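4-oxalmesaconate hydratase (Pseudomonas putida, PDB 5CGZ) catalyses the zinc-dependent hydration of 4-carboxy-2-hydroxymuconate, the enol form of oxalomesaconate, in the third step of bacterial gallate degradation. Local coordinates at residues A[2-7]-A[105-111]; A[62-66]-A[188-192]; A[170-176]-A[224-230]. All coordinates share one frame; numbering follows the deposited sequence.

Two of the three contacts are strand pairings in the Rossmann-like sheet, and the third joins a helix to a turn. Contacts 1 and 3 belong to one mixed seven-stranded sheet: 2-7 with 105-111 joins two parallel strands near its middle, whereas 170-176 with 224-230 closes its antiparallel end. Their centres lie about 17 Å apart, and they touch where L111 CD2 packs on L228 CD1 at 4.2 Å. Both also meet the second subunit of the hexamer. Contact 2, off the sheet, ties helix 56-74 to the turn before helix 193-212, its centre about 25 Å from that of contact 3. Along the chain contact 1 closes before contact 3 opens, and contact 2 interlocks with both.

Contact 1 (A[2-7]-A[105-111]); sequences KSALVV and VQPEFVL
One face of the F109 ring is covered by the methyl of A4: CB sits over the ring centre, 3.5 Å from the centroid, in a CH-pi contact, while L111 CG lies at the ring edge, in its plane. The ring also meets that of H25, planes about 55° apart, and packs on Y155 and on L239 of the second subunit. With CG between the backbone N and the carbonyl carbon, the first torsion of F109 (chi1 65°) holds the ring against the A4 methyl. This pair belongs to the parallel core of the Rossmann-like sheet, where strand 3-8 runs beside strand 110-112 and L5 and V6 face V110 and L111. L5 is held through both its backbone N and its O: N donates to F109 O at 3.1 Å, and O accepts from L111 N at 2.9 Å. V6 CG2 rests on L111 CB on the face covered by helix 13-27; on the other, L5 CB meets P107 CB at 3.7 Å, next to helix 92-105. At the solvent end K2, bent at its last two torsions, forms a salt bridge with E108, whose OE1 is also bonded to Y30. The ammonium NZ reaches E108 OE2 on its syn lone pair at 2.8 Å.

Contact 2 (A[62-66]-A[188-192]); sequences ARREE and CMAGQ
The carboxylate of E66 is shared between its own helix and the facing segment: OE2 accepts a weak bond from A190 N across the contact, 3.3 Å long and bent, while R63 holds OE1 with two nitrogens from within the helix. OE2 takes a second weak bond from R63 NH2. The arginine approaches side-on, NE at 3.0 Å and NH2 at 3.1 Å from E66 OE1, both coming from the same face of the carboxylate. They do not lie flat with it: NE stands 45° out of the carboxylate plane, although the oxygen is in the guanidinium plane. Bends at chi2 and chi3 bring the guanidinium alongside E66, one turn on in the helix. With NH1 bonded to S45, the guanidinium is fixed at several points.

E66 faces the segment 188-192. Its CG, set anti to the carbonyl carbon (chi1 -70°), heads an extended chain and passes 3.3 Å from C188 O, which carries OE2 on to A190. Residues M189 to Q192 form a type II beta turn with G191 at positive phi, and Q192 is the N-cap residue of helix 193-212. Helix 56-74 is thus joined to the connection between helices 179-186 and 193-212, with the Q192 side chain about 9 Å from the zinc ion. M189 CE lies 3.9 Å from E66 CB, and its side chain also packs on V15 and W16 of helix 13-27. Q192 NE2 lies over one face of the R63 guanidinium, with the amide and guanidinium planes 61° apart. A water at the guanidinium edge accepts from R63 NH2 and donates to A190 O at 2.8 Å.

Contact 3 (A[170-176]-A[224-230]); sequences DTFLDIT and YAEGLQS
Strand 171-174 is the outermost strand of the sheet within its own chain, and it pairs antiparallel with strand 225-230, their axes 4.6 Å apart at closest approach. The register starts with a classic beta bulge, D170 and T171 both facing L228. Regular pairing follows: L173 N donates to E226 O at 2.8 Å. At one end the D170 CG lies between the backbone N and the carbonyl carbon (chi1 56°), which turns OD1 to S230 OG at 2.7 Å and OD2 to S230 N at 2.9 Å, both met on the syn side; T171 OG1 also donates to OD1. At the other end D174 OD1 accepts from T176 N and T176 OG1, an Asx turn, and that hydroxyl oxygen receives Y224 N in a nearly straight bond of 3.1 Å. The I175 side chain crosses that of E226 at about a right angle, CD1 touching E226 CG at 3.8 Å, while the E226 carboxylate reaches K182 and the backbone N of G20 and A21. F172 CD1 comes within 3.8 Å of G227 CA, obliquely to the ring. T171, F172 and L173 also pair in parallel with a strand of the second subunit: the sheet runs on across the interface, an intersubunit beta-sheet in the hexamer.

Contact 1 (A[2-7]-A[105-111])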
loop_
_atom_site.group_PDB
_atom_site.type_symbol
_atom_site.label_atom_id
_atom_site.label_comp_id
_atom_site.label_asym_id
_atom_site.label_seq_id
_atom_site.Cartn_x
_atom_site.Cartn_y
_atom_site.Cartn_z
ATOM N N LYS A 2 31.400 -9.803 19.828
ATOM C CA LYS A 2 30.163 -9.301 19.246
ATOM C C LYS A 2 30.521 -8.374 18.090
ATOM O O LYS A 2 31.477 -7.595 18.179
ATOM C CB LYS A 2 29.318 -8.579 20.298
ATOM C CG LYS A 2 28.767 -9.505 21.383
ATOM C CD LYS A 2 28.328 -8.725 22.613
ATOM C CE LYS A 2 27.084 -7.912 22.340
ATOM N NZ LYS A 2 25.964 -8.805 21.898
ATOM N N SER A 3 29.753 -8.453 17.011
ATOM C CA SER A 3 30.053 -7.669 15.818
ATOM C C SER A 3 28.779 -7.235 15.095
ATOM O O SER A 3 27.697 -7.763 15.353
ATOM C CB SER A 3 30.938 -8.483 14.878
ATOM O OG SER A 3 30.198 -9.569 14.339
ATOM N N ALA A 4 28.914 -6.270 14.191
ATOM C CA ALA A 4 27.794 -5.843 13.351
ATOM C C ALA A 4 28.338 -5.159 12.107
ATOM O O ALA A 4 29.512 -4.775 12.054
ATOM C CB ALA A 4 26.833 -4.908 14.124
ATOM N N LEU A 5 27.475 -5.005 11.109
ATOM C CA LEU A 5 27.898 -4.623 9.772
ATOM C C LEU A 5 27.081 -3.456 9.229
ATOM O O LEU A 5 25.851 -3.414 9.375
ATOM C CB LEU A 5 27.775 -5.829 8.828
ATOM C CG LEU A 5 28.094 -5.577 7.352
ATOM C CD1 LEU A 5 29.587 -5.268 7.182
ATOM C CD2 LEU A 5 27.675 -6.769 6.488
ATOM N N VAL A 6 27.764 -2.518 8.590
ATOM C CA VAL A 6 27.092 -1.430 7.898
ATOM C C VAL A 6 27.487 -1.484 6.427
ATOM O O VAL A 6 28.675 -1.513 6.106
ATOM C CB VAL A 6 27.455 -0.058 8.509
ATOM C CG1 VAL A 6 26.789 1.086 7.733
ATOM C CG2 VAL A 6 27.060 -0.028 9.973
ATOM N N VAL A 7 26.502 -1.540 5.534
ATOM C CA VAL A 7 26.784 -1.505 4.096
ATOM C C VAL A 7 26.362 -0.165 3.491
ATOM O O VAL A 7 25.171 0.131 3.352
ATOM C CB VAL A 7 26.089 -2.642 3.353
ATOM C CG1 VAL A 7 26.475 -2.617 1.875
ATOM C CG2 VAL A 7 26.471 -3.974 3.979
ATOM N N VAL A 105 32.803 -11.511 9.414
ATOM C CA VAL A 105 32.361 -10.640 10.492
ATOM C C VAL A 105 31.309 -11.306 11.390
ATOM O O VAL A 105 31.258 -11.047 12.594
ATOM C CB VAL A 105 31.795 -9.317 9.921
ATOM C CG1 VAL A 105 31.114 -8.496 11.023
ATOM C CG2 VAL A 105 32.907 -8.521 9.239
ATOM N N GLN A 106 30.481 -12.166 10.803
ATOM C CA GLN A 106 29.368 -12.789 11.527
ATOM C C GLN A 106 28.531 -11.750 12.291
ATOM O O GLN A 106 28.336 -11.861 13.501
ATOM C CB GLN A 106 29.902 -13.854 12.492
ATOM C CG GLN A 106 30.586 -15.042 11.798
ATOM C CD GLN A 106 29.585 -16.039 11.233
ATOM O OE1 GLN A 106 28.451 -16.127 11.700
ATOM N NE2 GLN A 106 30.001 -16.789 10.216
ATOM N N PRO A 107 28.030 -10.729 11.585
ATOM C CA PRO A 107 27.377 -9.608 12.281
ATOM C C PRO A 107 26.082 -9.997 13.000
ATOM O O PRO A 107 25.363 -10.895 12.547
ATOM C CB PRO A 107 27.092 -8.616 11.149
ATOM C CG PRO A 107 26.947 -9.490 9.917
ATOM C CD PRO A 107 27.950 -10.609 10.114
ATOM N N GLU A 108 25.794 -9.321 14.113
ATOM C CA GLU A 108 24.544 -9.524 14.841
ATOM C C GLU A 108 23.400 -8.760 14.202
ATOM O O GLU A 108 22.232 -9.101 14.398
ATOM C CB GLU A 108 24.674 -9.085 16.297
ATOM C CG GLU A 108 25.456 -10.051 17.175
ATOM C CD GLU A 108 25.456 -9.613 18.631
ATOM O OE1 GLU A 108 24.580 -8.794 19.031
ATOM O OE2 GLU A 108 26.336 -10.080 19.378
ATOM N N PHE A 109 23.739 -7.704 13.469
ATOM C CA PHE A 109 22.735 -6.957 12.718
ATOM C C PHE A 109 23.415 -6.208 11.584
ATOM O O PHE A 109 24.645 -6.064 11.572
ATOM C CB PHE A 109 21.946 -5.996 13.633
ATOM C CG PHE A 109 22.777 -4.887 14.250
ATOM C CD1 PHE A 109 22.974 -3.688 13.573
ATOM C CD2 PHE A 109 23.327 -5.033 15.517
ATOM C CE1 PHE A 109 23.723 -2.659 14.141
ATOM C CE2 PHE A 109 24.075 -4.010 16.096
ATOM C CZ PHE A 109 24.277 -2.822 15.405
ATOM N N VAL A 110 22.612 -5.763 10.622
ATOM C CA VAL A 110 23.118 -5.064 9.446
ATOM C C VAL A 110 22.361 -3.757 9.220
ATOM O O VAL A 110 21.134 -3.715 9.323
ATOM C CB VAL A 110 22.995 -5.937 8.186
ATOM C CG1 VAL A 110 23.707 -5.274 7.006
ATOM C CG2 VAL A 110 23.555 -7.322 8.451
ATOM N N LEU A 111 23.091 -2.688 8.913
ATOM C CA LEU A 111 22.462 -1.421 8.543
ATOM C C LEU A 111 22.775 -1.103 7.085
ATOM O O LEU A 111 23.927 -1.220 6.656
ATOM C CB LEU A 111 22.957 -0.281 9.439
ATOM C CG LEU A 111 22.944 -0.497 10.949
ATOM C CD1 LEU A 111 23.327 0.788 11.656
ATOM C CD2 LEU A 111 21.567 -0.963 11.392
HETATM O O HOH W 1 28.763 -11.338 16.282
#

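Contact 2 (A[62-66]-A[188-192])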
loop_
_atom_site.group_PDB
_atom_site.type_symbol
_atom_site.label_atom_id
_atom_site.label_comp_id
_atom_site.label_asym_id
_atom_site.label_seq_id
_atom_site.Cartn_x
_atom_site.Cartn_y
_atom_site.Cartn_z
ATOM N N ALA A 62 40.457 11.668 -1.522
ATOM C CA ALA A 62 39.894 12.575 -0.529
ATOM C C ALA A 62 38.761 11.885 0.253
ATOM O O ALA A 62 38.716 11.941 1.486
ATOM C CB ALA A 62 39.400 13.853 -1.201
ATOM N N ARG A 63 37.862 11.214 -0.463
ATOM C CA ARG A 63 36.750 10.509 0.180
ATOM C C ARG A 63 37.239 9.392 1.112
ATOM O O ARG A 63 36.709 9.216 2.211
ATOM C CB ARG A 63 35.810 9.921 -0.875
ATOM C CG ARG A 63 35.082 10.949 -1.726
ATOM C CD ARG A 63 33.909 11.564 -0.987
ATOM N NE ARG A 63 34.266 12.769 -0.241
ATOM C CZ ARG A 63 34.156 14.008 -0.719
ATOM N NH1 ARG A 63 33.711 14.218 -1.953
ATOM N NH2 ARG A 63 34.499 15.041 0.039
ATOM N N ARG A 64 38.243 8.637 0.662
ATOM C CA ARG A 64 38.806 7.543 1.457
ATOM C C ARG A 64 39.362 8.062 2.783
ATOM O O ARG A 64 39.134 7.471 3.844
ATOM C CB ARG A 64 39.906 6.807 0.672
ATOM C CG ARG A 64 40.443 5.528 1.343
ATOM C CD ARG A 64 41.657 4.920 0.579
ATOM N NE ARG A 64 41.344 4.464 -0.781
ATOM C CZ ARG A 64 41.720 5.086 -1.908
ATOM N NH1 ARG A 64 42.434 6.204 -1.854
ATOM N NH2 ARG A 64 41.386 4.589 -3.097
ATOM N N GLU A 65 40.083 9.175 2.731
ATOM C CA GLU A 65 40.707 9.706 3.936
ATOM C C GLU A 65 39.651 10.203 4.921
ATOM O O GLU A 65 39.780 10.015 6.129
ATOM C CB GLU A 65 41.686 10.830 3.589
ATOM C CG GLU A 65 42.898 10.896 4.511
ATOM C CD GLU A 65 43.774 9.650 4.428
ATOM O OE1 GLU A 65 44.471 9.346 5.418
ATOM O OE2 GLU A 65 43.766 8.976 3.374
ATOM N N GLU A 66 38.601 10.832 4.399
ATOM C CA GLU A 66 37.498 11.280 5.240
ATOM C C GLU A 66 36.820 10.111 5.944
ATOM O O GLU A 66 36.569 10.167 7.148
ATOM C CB GLU A 66 36.474 12.047 4.410
ATOM C CG GLU A 66 36.969 13.395 3.931
ATOM C CD GLU A 66 35.946 14.107 3.071
ATOM O OE1 GLU A 66 34.973 13.446 2.632
ATOM O OE2 GLU A 66 36.119 15.327 2.838
ATOM N N CYS A 188 34.207 15.515 9.724
ATOM C CA CYS A 188 35.198 15.008 8.778
ATOM C C CYS A 188 34.722 15.144 7.333
ATOM O O CYS A 188 35.522 15.064 6.408
ATOM C CB CYS A 188 35.531 13.543 9.057
ATOM S SG CYS A 188 36.310 13.248 10.631
ATOM N N MET A 189 33.419 15.330 7.140
ATOM C CA MET A 189 32.869 15.499 5.796
ATOM C C MET A 189 33.127 16.934 5.348
ATOM O O MET A 189 32.228 17.789 5.365
ATOM C CB MET A 189 31.371 15.172 5.749
ATOM C CG MET A 189 30.995 13.816 6.358
ATOM S SD MET A 189 31.666 12.390 5.473
ATOM C CE MET A 189 33.130 12.035 6.425
ATOM N N ALA A 190 34.377 17.176 4.963
ATOM C CA ALA A 190 34.871 18.504 4.617
ATOM C C ALA A 190 34.009 19.242 3.598
ATOM O O ALA A 190 33.633 18.689 2.561
ATOM C CB ALA A 190 36.300 18.395 4.100
ATOM N N GLY A 191 33.716 20.503 3.907
ATOM C CA GLY A 191 33.001 21.382 2.998
ATOM C C GLY A 191 31.501 21.146 2.895
ATOM O O GLY A 191 30.838 21.743 2.041
ATOM N N GLN A 192 30.949 20.300 3.763
ATOM C CA GLN A 192 29.538 19.942 3.645
ATOM C C GLN A 192 28.715 20.394 4.851
ATOM O O GLN A 192 27.789 19.706 5.292
ATOM C CB GLN A 192 29.419 18.434 3.411
ATOM C CG GLN A 192 30.237 17.994 2.195
ATOM C CD GLN A 192 30.119 16.513 1.867
ATOM O OE1 GLN A 192 29.032 16.013 1.553
ATOM N NE2 GLN A 192 31.251 15.804 1.917
HETATM O O HOH W 2 34.269 18.260 -0.165
#

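Contact 3 (A[170-176]-A[224-230])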
loop_
_atom_site.group_PDB
_atom_site.type_symbol
_atom_site.label_atom_id
_atom_site.label_comp_id
_atom_site.label_asym_id
_atom_site.label_seq_id
_atom_site.Cartn_x
_atom_site.Cartn_y
_atom_site.Cartn_z
ATOM N N ASP A 170 10.386 2.180 12.191
ATOM C CA ASP A 170 9.634 1.395 13.172
ATOM C C ASP A 170 10.496 1.198 14.425
ATOM O O ASP A 170 10.060 0.610 15.420
ATOM C CB ASP A 170 9.195 0.041 12.589
ATOM C CG ASP A 170 10.373 -0.791 12.064
ATOM O OD1 ASP A 170 11.399 -0.916 12.758
ATOM O OD2 ASP A 170 10.279 -1.321 10.949
ATOM N N THR A 171 11.719 1.712 14.370
ATOM C CA THR A 171 12.670 1.563 15.473
ATOM C C THR A 171 13.447 2.863 15.655
ATOM O O THR A 171 14.023 3.372 14.701
ATOM C CB THR A 171 13.657 0.398 15.210
ATOM O OG1 THR A 171 12.925 -0.821 15.044
ATOM C CG2 THR A 171 14.662 0.222 16.366
ATOM N N PHE A 172 13.436 3.420 16.866
ATOM C CA PHE A 172 14.297 4.561 17.179
ATOM C C PHE A 172 15.429 4.139 18.096
ATOM O O PHE A 172 15.203 3.556 19.165
ATOM C CB PHE A 172 13.518 5.708 17.841
ATOM C CG PHE A 172 12.619 6.454 16.901
ATOM C CD1 PHE A 172 13.154 7.207 15.867
ATOM C CD2 PHE A 172 11.242 6.418 17.062
ATOM C CE1 PHE A 172 12.326 7.904 14.989
ATOM C CE2 PHE A 172 10.406 7.115 16.200
ATOM C CZ PHE A 172 10.951 7.855 15.156
ATOM N N LEU A 173 16.645 4.445 17.669
ATOM C CA LEU A 173 17.833 4.180 18.463
ATOM C C LEU A 173 18.237 5.464 19.176
ATOM O O LEU A 173 18.526 6.464 18.525
ATOM C CB LEU A 173 18.977 3.675 17.581
ATOM C CG LEU A 173 20.247 3.219 18.298
ATOM C CD1 LEU A 173 19.988 1.916 19.073
ATOM C CD2 LEU A 173 21.403 3.054 17.303
ATOM N N ASP A 174 18.242 5.438 20.504
ATOM C CA ASP A 174 18.641 6.608 21.281
ATOM C C ASP A 174 20.152 6.755 21.232
ATOM O O ASP A 174 20.876 5.962 21.831
ATOM C CB ASP A 174 18.162 6.490 22.731
ATOM C CG ASP A 174 18.478 7.728 23.558
ATOM O OD1 ASP A 174 19.099 8.675 23.023
ATOM O OD2 ASP A 174 18.110 7.749 24.754
ATOM N N ILE A 175 20.628 7.770 20.521
ATOM C CA ILE A 175 22.063 7.971 20.371
ATOM C C ILE A 175 22.542 9.195 21.148
ATOM O O ILE A 175 23.628 9.718 20.895
ATOM C CB ILE A 175 22.471 8.135 18.883
ATOM C CG1 ILE A 175 21.827 9.389 18.284
ATOM C CG2 ILE A 175 22.123 6.878 18.080
ATOM C CD1 ILE A 175 22.490 9.829 16.972
ATOM N N THR A 176 21.725 9.652 22.088
ATOM C CA THR A 176 22.062 10.823 22.887
ATOM C C THR A 176 23.467 10.718 23.515
ATOM O O THR A 176 24.228 11.685 23.521
ATOM C CB THR A 176 21.026 11.039 23.999
ATOM O OG1 THR A 176 19.732 11.274 23.413
ATOM C CG2 THR A 176 21.429 12.228 24.870
ATOM N N TYR A 224 18.839 13.014 21.007
ATOM C CA TYR A 224 19.267 12.657 19.659
ATOM C C TYR A 224 18.905 11.205 19.378
ATOM O O TYR A 224 19.176 10.331 20.209
ATOM C CB TYR A 224 20.784 12.852 19.494
ATOM C CG TYR A 224 21.272 14.267 19.744
ATOM C CD1 TYR A 224 21.272 15.213 18.723
ATOM C CD2 TYR A 224 21.737 14.649 20.994
ATOM C CE1 TYR A 224 21.719 16.503 18.938
ATOM C CE2 TYR A 224 22.189 15.946 21.228
ATOM C CZ TYR A 224 22.176 16.864 20.196
ATOM O OH TYR A 224 22.624 18.142 20.419
ATOM N N ALA A 225 18.306 10.934 18.220
ATOM C CA ALA A 225 17.963 9.553 17.869
ATOM C C ALA A 225 18.190 9.292 16.386
ATOM O O ALA A 225 18.191 10.225 15.584
ATOM C CB ALA A 225 16.506 9.242 18.254
ATOM N N GLU A 226 18.404 8.025 16.033
ATOM C CA GLU A 226 18.394 7.600 14.636
ATOM C C GLU A 226 17.179 6.697 14.403
ATOM O O GLU A 226 16.856 5.845 15.239
ATOM C CB GLU A 226 19.699 6.876 14.268
ATOM C CG GLU A 226 20.875 7.836 14.103
ATOM C CD GLU A 226 22.230 7.147 13.888
ATOM O OE1 GLU A 226 22.321 5.900 13.990
ATOM O OE2 GLU A 226 23.211 7.875 13.623
ATOM N N GLY A 227 16.484 6.917 13.293
ATOM C CA GLY A 227 15.335 6.096 12.938
ATOM C C GLY A 227 15.761 4.982 11.997
ATOM O O GLY A 227 16.594 5.197 11.107
ATOM N N LEU A 228 15.206 3.793 12.208
ATOM C CA LEU A 228 15.513 2.614 11.396
ATOM C C LEU A 228 14.228 1.933 10.938
ATOM O O LEU A 228 13.243 1.893 11.684
ATOM C CB LEU A 228 16.353 1.598 12.181
ATOM C CG LEU A 228 17.806 1.845 12.617
ATOM C CD1 LEU A 228 18.691 2.146 11.430
ATOM C CD2 LEU A 228 17.901 2.935 13.661
ATOM N N GLN A 229 14.236 1.376 9.731
ATOM C CA GLN A 229 13.137 0.511 9.312
ATOM C C GLN A 229 13.617 -0.930 9.198
ATOM O O GLN A 229 14.509 -1.239 8.413
ATOM C CB GLN A 229 12.529 0.968 7.979
ATOM C CG GLN A 229 11.337 0.096 7.574
ATOM C CD GLN A 229 10.354 0.782 6.620
ATOM O OE1 GLN A 229 10.734 1.623 5.812
ATOM N NE2 GLN A 229 9.074 0.414 6.722
ATOM N N SER A 230 12.996 -1.802 9.980
ATOM C CA SER A 230 13.352 -3.215 10.048
ATOM C C SER A 230 12.902 -3.991 8.838
ATOM O O SER A 230 11.784 -3.822 8.372
ATOM C CB SER A 230 12.725 -3.863 11.285
ATOM O OG SER A 230 12.994 -3.081 12.431
HETATM O O HOH W 3 8.434 -1.954 9.084
#